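Local structure of isochorismatase family protein (Enterococcus faecalis, 2A67) at residues D[11-16]-D[49-54]; D[108-113]-D[136-141]. The protein belongs to the isochorismatase family, probably acting as a hydrolase, although its own substrate and reaction are not established. All coordinates share one frame; numbering follows the deposited sequence.

Contact 1. Residues D[11-16]-D[49-54]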
# COMPACT_ATOMS: atom_id res chain seq x y z
N ASP D 11 -11.74 10.69 2.45
CA ASP D 11 -11.17 12.06 2.45
C ASP D 11 -11.71 12.96 1.36
O ASP D 11 -10.95 13.74 0.77
CB ASP D 11 -9.63 12.05 2.34
CG ASP D 11 -8.93 11.43 3.56
OD1 ASP D 11 -9.56 11.05 4.55
OD2 ASP D 11 -7.69 11.31 3.53
N PHE D 12 -13.00 12.89 1.09
CA PHE D 12 -13.67 13.80 0.19
C PHE D 12 -14.01 15.11 0.90
O PHE D 12 -15.20 15.44 1.08
CB PHE D 12 -14.96 13.18 -0.34
CG PHE D 12 -14.76 12.19 -1.43
CD1 PHE D 12 -14.06 12.55 -2.60
CD2 PHE D 12 -15.30 10.91 -1.33
CE1 PHE D 12 -13.92 11.61 -3.66
CE2 PHE D 12 -15.16 9.97 -2.39
CZ PHE D 12 -14.49 10.32 -3.54
N GLN D 13 -12.97 15.87 1.24
CA GLN D 13 -13.08 17.10 2.04
C GLN D 13 -12.62 18.36 1.26
O GLN D 13 -11.67 18.30 0.47
CB GLN D 13 -12.25 16.93 3.31
CG GLN D 13 -12.59 15.63 4.15
CD GLN D 13 -11.50 15.31 5.11
OE1 GLN D 13 -10.67 14.46 4.85
NE2 GLN D 13 -11.48 16.00 6.24
N LYS D 14 -13.32 19.48 1.51
CA LYS D 14 -13.12 20.73 0.77
C LYS D 14 -11.65 21.14 0.66
O LYS D 14 -11.17 21.46 -0.43
CB LYS D 14 -13.93 21.86 1.40
CG LYS D 14 -15.40 21.51 1.60
CD LYS D 14 -16.13 22.72 2.17
CE LYS D 14 -17.23 22.35 3.14
NZ LYS D 14 -17.28 23.46 4.20
N GLY D 15 -10.92 21.05 1.76
CA GLY D 15 -9.55 21.54 1.82
C GLY D 15 -8.44 20.67 1.26
O GLY D 15 -7.27 20.91 1.55
N ILE D 16 -8.76 19.67 0.42
CA ILE D 16 -7.69 18.86 -0.19
C ILE D 16 -6.85 19.35 -1.44
O ILE D 16 -5.65 19.11 -1.44
CB ILE D 16 -8.09 17.34 -0.38
CG1 ILE D 16 -7.92 16.56 0.92
CG2 ILE D 16 -7.14 16.62 -1.33
CD1 ILE D 16 -9.14 16.08 1.54
N PHE D 49 -17.98 7.53 5.60
CA PHE D 49 -17.10 8.58 5.14
C PHE D 49 -15.88 8.64 6.06
O PHE D 49 -16.02 8.65 7.29
CB PHE D 49 -17.80 9.94 5.21
CG PHE D 49 -18.87 10.12 4.19
CD1 PHE D 49 -20.21 9.83 4.50
CD2 PHE D 49 -18.57 10.59 2.92
CE1 PHE D 49 -21.19 10.02 3.59
CE2 PHE D 49 -19.59 10.78 1.99
CZ PHE D 49 -20.88 10.49 2.33
N VAL D 50 -14.70 8.69 5.46
CA VAL D 50 -13.45 8.89 6.25
C VAL D 50 -12.99 10.34 6.05
O VAL D 50 -12.96 10.85 4.93
CB VAL D 50 -12.35 7.86 5.86
CG1 VAL D 50 -11.07 8.13 6.67
CG2 VAL D 50 -12.89 6.38 6.13
N GLN D 51 -12.73 11.02 7.15
CA GLN D 51 -12.24 12.39 7.12
C GLN D 51 -10.91 12.48 7.86
O GLN D 51 -10.78 12.00 9.01
CB GLN D 51 -13.26 13.34 7.73
CG GLN D 51 -14.53 13.48 6.89
CD GLN D 51 -15.61 14.23 7.60
OE1 GLN D 51 -16.44 13.64 8.28
NE2 GLN D 51 -15.59 15.56 7.47
N HIS D 52 -9.94 13.05 7.16
CA HIS D 52 -8.59 13.24 7.67
C HIS D 52 -8.58 14.55 8.49
O HIS D 52 -9.37 15.46 8.26
CB HIS D 52 -7.61 13.31 6.48
CG HIS D 52 -6.18 13.16 6.88
ND1 HIS D 52 -5.33 14.24 7.03
CD2 HIS D 52 -5.45 12.06 7.21
CE1 HIS D 52 -4.13 13.82 7.38
NE2 HIS D 52 -4.17 12.51 7.51
N GLU D 53 -7.75 14.59 9.50
CA GLU D 53 -7.58 15.82 10.31
C GLU D 53 -6.09 15.99 10.55
O GLU D 53 -5.40 15.01 10.83
CB GLU D 53 -8.37 15.72 11.61
CG GLU D 53 -7.95 14.62 12.62
CD GLU D 53 -8.97 14.42 13.71
OE1 GLU D 53 -10.08 13.95 13.42
OE2 GLU D 53 -8.71 14.76 14.89
N GLU D 54 -5.62 17.23 10.46
CA GLU D 54 -4.22 17.56 10.71
C GLU D 54 -4.15 19.06 10.93
O GLU D 54 -5.17 19.75 10.88
CB GLU D 54 -3.33 17.10 9.54
CG GLU D 54 -3.75 17.65 8.15
CD GLU D 54 -2.95 17.05 6.96
OE1 GLU D 54 -2.40 15.92 7.05
OE2 GLU D 54 -2.90 17.71 5.90
O HOH W 1 -14.95 11.22 2.79

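Contact 2. Residues D[108-113]-D[136-141]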
# COMPACT_ATOMS: atom_id res chain seq x y z
N GLY D 108 -12.11 7.56 -3.24
CA GLY D 108 -11.70 8.80 -2.53
C GLY D 108 -10.49 9.42 -3.14
O GLY D 108 -10.16 9.16 -4.29
N VAL D 109 -9.80 10.21 -2.31
CA VAL D 109 -8.60 10.98 -2.68
C VAL D 109 -7.67 10.92 -1.46
O VAL D 109 -8.14 10.67 -0.35
CB VAL D 109 -8.97 12.49 -2.99
CG1 VAL D 109 -10.06 12.58 -4.11
CG2 VAL D 109 -9.51 13.16 -1.72
N GLN D 110 -6.36 11.06 -1.66
CA GLN D 110 -5.75 11.07 -3.00
C GLN D 110 -5.41 9.63 -3.39
O GLN D 110 -5.00 8.86 -2.54
CB GLN D 110 -4.45 11.92 -3.02
CG GLN D 110 -4.75 13.42 -3.06
CD GLN D 110 -3.49 14.23 -2.86
OE1 GLN D 110 -2.63 14.33 -3.74
NE2 GLN D 110 -3.35 14.76 -1.67
N THR D 111 -5.49 9.34 -4.68
CA THR D 111 -5.19 8.01 -5.28
C THR D 111 -3.99 7.29 -4.68
O THR D 111 -4.09 6.15 -4.21
CB THR D 111 -4.87 8.19 -6.79
OG1 THR D 111 -5.98 8.85 -7.41
CG2 THR D 111 -4.52 6.84 -7.51
N GLU D 112 -2.83 7.95 -4.75
CA GLU D 112 -1.59 7.28 -4.41
C GLU D 112 -1.26 7.29 -2.91
O GLU D 112 -0.37 6.59 -2.48
CB GLU D 112 -0.42 7.86 -5.21
CG GLU D 112 0.09 9.24 -4.69
CD GLU D 112 -0.64 10.45 -5.31
OE1 GLU D 112 -1.88 10.43 -5.44
OE2 GLU D 112 0.05 11.44 -5.65
N PHE D 113 -2.00 8.06 -2.13
CA PHE D 113 -1.72 8.16 -0.71
C PHE D 113 -2.77 7.39 0.08
O PHE D 113 -2.66 6.20 0.18
CB PHE D 113 -1.61 9.63 -0.28
CG PHE D 113 -0.46 10.37 -0.94
CD1 PHE D 113 0.86 10.02 -0.65
CD2 PHE D 113 -0.70 11.39 -1.84
CE1 PHE D 113 1.99 10.73 -1.26
CE2 PHE D 113 0.40 12.10 -2.44
CZ PHE D 113 1.74 11.75 -2.14
N THR D 136 -11.58 7.73 -8.05
CA THR D 136 -10.45 8.32 -7.29
C THR D 136 -9.88 9.50 -8.05
O THR D 136 -10.06 9.63 -9.26
CB THR D 136 -9.29 7.32 -6.94
OG1 THR D 136 -8.42 7.18 -8.06
CG2 THR D 136 -9.80 5.96 -6.55
N SER D 137 -9.18 10.38 -7.33
CA SER D 137 -8.54 11.50 -8.00
C SER D 137 -7.34 11.90 -7.16
O SER D 137 -7.20 11.46 -6.01
CB SER D 137 -9.52 12.66 -8.18
OG SER D 137 -8.88 13.82 -8.70
N THR D 138 -6.47 12.71 -7.77
CA THR D 138 -5.22 13.19 -7.17
C THR D 138 -4.76 14.44 -7.96
O THR D 138 -5.52 14.96 -8.79
CB THR D 138 -4.14 12.08 -7.09
OG1 THR D 138 -3.14 12.46 -6.15
CG2 THR D 138 -3.52 11.66 -8.45
N LEU D 139 -3.54 14.90 -7.67
CA LEU D 139 -2.97 16.17 -8.17
C LEU D 139 -1.74 15.86 -9.00
O LEU D 139 -1.07 14.84 -8.76
CB LEU D 139 -2.55 17.04 -6.97
CG LEU D 139 -3.59 17.27 -5.86
CD1 LEU D 139 -2.95 17.82 -4.61
CD2 LEU D 139 -4.71 18.22 -6.30
N ASP D 140 -1.42 16.72 -9.98
CA ASP D 140 -0.14 16.62 -10.68
C ASP D 140 0.84 16.78 -9.54
O ASP D 140 0.61 17.60 -8.66
CB ASP D 140 0.08 17.76 -11.70
CG ASP D 140 -0.90 17.73 -12.91
OD1 ASP D 140 -1.62 16.72 -13.15
OD2 ASP D 140 -0.95 18.75 -13.64
N ASN D 141 1.91 16.00 -9.53
CA ASN D 141 2.86 16.08 -8.41
C ASN D 141 4.21 16.68 -8.80
O ASN D 141 5.16 16.56 -8.02
CB ASN D 141 3.03 14.72 -7.71
CG ASN D 141 3.78 13.71 -8.53
OD1 ASN D 141 3.85 12.52 -8.19
ND2 ASN D 141 4.34 14.16 -9.63
O HOH W 2 -0.20 13.98 -6.17

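Contact 1. Residues D[11-16]-D[49-54]
Val50 O is gripped from two sources: Asp11 N donates to it over 2.8 Å, and water 1 gives it a proton while accepting one from Phe12 N. The loop that leaves strand 5-10 thus continues the pairing with strand 47-52. Two residues on, the carboxamide of Gln13 takes over the part of a neighbouring strand by reading both backbone groups of His52. Gln13 OE1 accepts from His52 N at 2.8 Å, and NE2 donates to His52 O at 3.0 Å in an almost straight bond (178°) that lies in the amide plane and meets a lone pair of the carbonyl. The extended chi2 (163°) carries Gln13 CD out toward the His52 backbone. The carboxylate of Asp11 packs against His52 CB, with OD1 and OD2 each 3.6 Å away and its plane turned 63° from the imidazole. OD2 also forms a salt bridge with Lys81 on strand 77-81, an acid-lysine pair consistent with the Asp and Lys of the Asp-Lys-Cys triad of related nicotinamidases. Gln13 NE2 has a second acceptor in Trp64 O. Two bonds to one residue, to the N-H of one peptide and the C=O of the next, hold the Gln13 amide in its rotation, while the salt bridge keeps the Asp11 carboxylate beside Lys81.

Contact 2. Residues D[108-113]-D[136-141]
The beta-alpha-beta unit of strand 103-109, helix 111-125 and strand 128-137 is tied together here at the carboxyl ends of its parallel strands, where Gly108 pairs with Thr136. Gly108 O approaches Thr136 CA at 3.1 Å in a CA-H...O contact and takes only a weak bond from Ser137 N. Past a cis peptide bond, Gln110 occupies the N-cap position, and Thr111 N, in the helix's first turn, donates to Ser137 O at 3.0 Å from above the carbonyl plane (43° out of it). The hydroxyls of Thr111 and Thr136 meet at 3.0 Å, their side chains crossing at about a right angle; Thr136 OG1 is also bonded to Glu154 of helix 146-157. Farther along, Thr138 OG1 donates to Glu112 OE1 over 2.5 Å, so short that the exact length is doubtful. It also lies 3.1 Å from Gln110 OE1, which is 3.6 Å from Leu139 CD1. Water 2 lies 2.6 Å from Glu112 OE2, although its protons cannot all be assigned. The second subunit reaches this helix start too, its Arg120 bonding Glu112 O. The Thr111 N bond to Ser137 O and the Thr111-Thr136 hydroxyl pair together tie the start of helix 111-125 to the end of strand 128-137.

Both contacts are buried and sit on the same parallel sheet, with centres about 12 Å apart. Contact 1 joins the loop after strand 5-10 to strand 47-52; contact 2 joins strand 103-109 and its following helix to strand 128-137. Strands 5-10 and 103-109 are adjacent, and the contacts touch there: Phe12 CZ lies 3.3 Å from Gly108 CA, and Phe12 CE1 is 4.0 Å from Val109 CG1. Their chemistry differs with place. In contact 1 a side-chain amide prolongs backbone pairing, whereas contact 2 uses hydroxyls and a carboxylate around a helix start. The other subunit reaches contact 2 but does not touch the segments of contact 1.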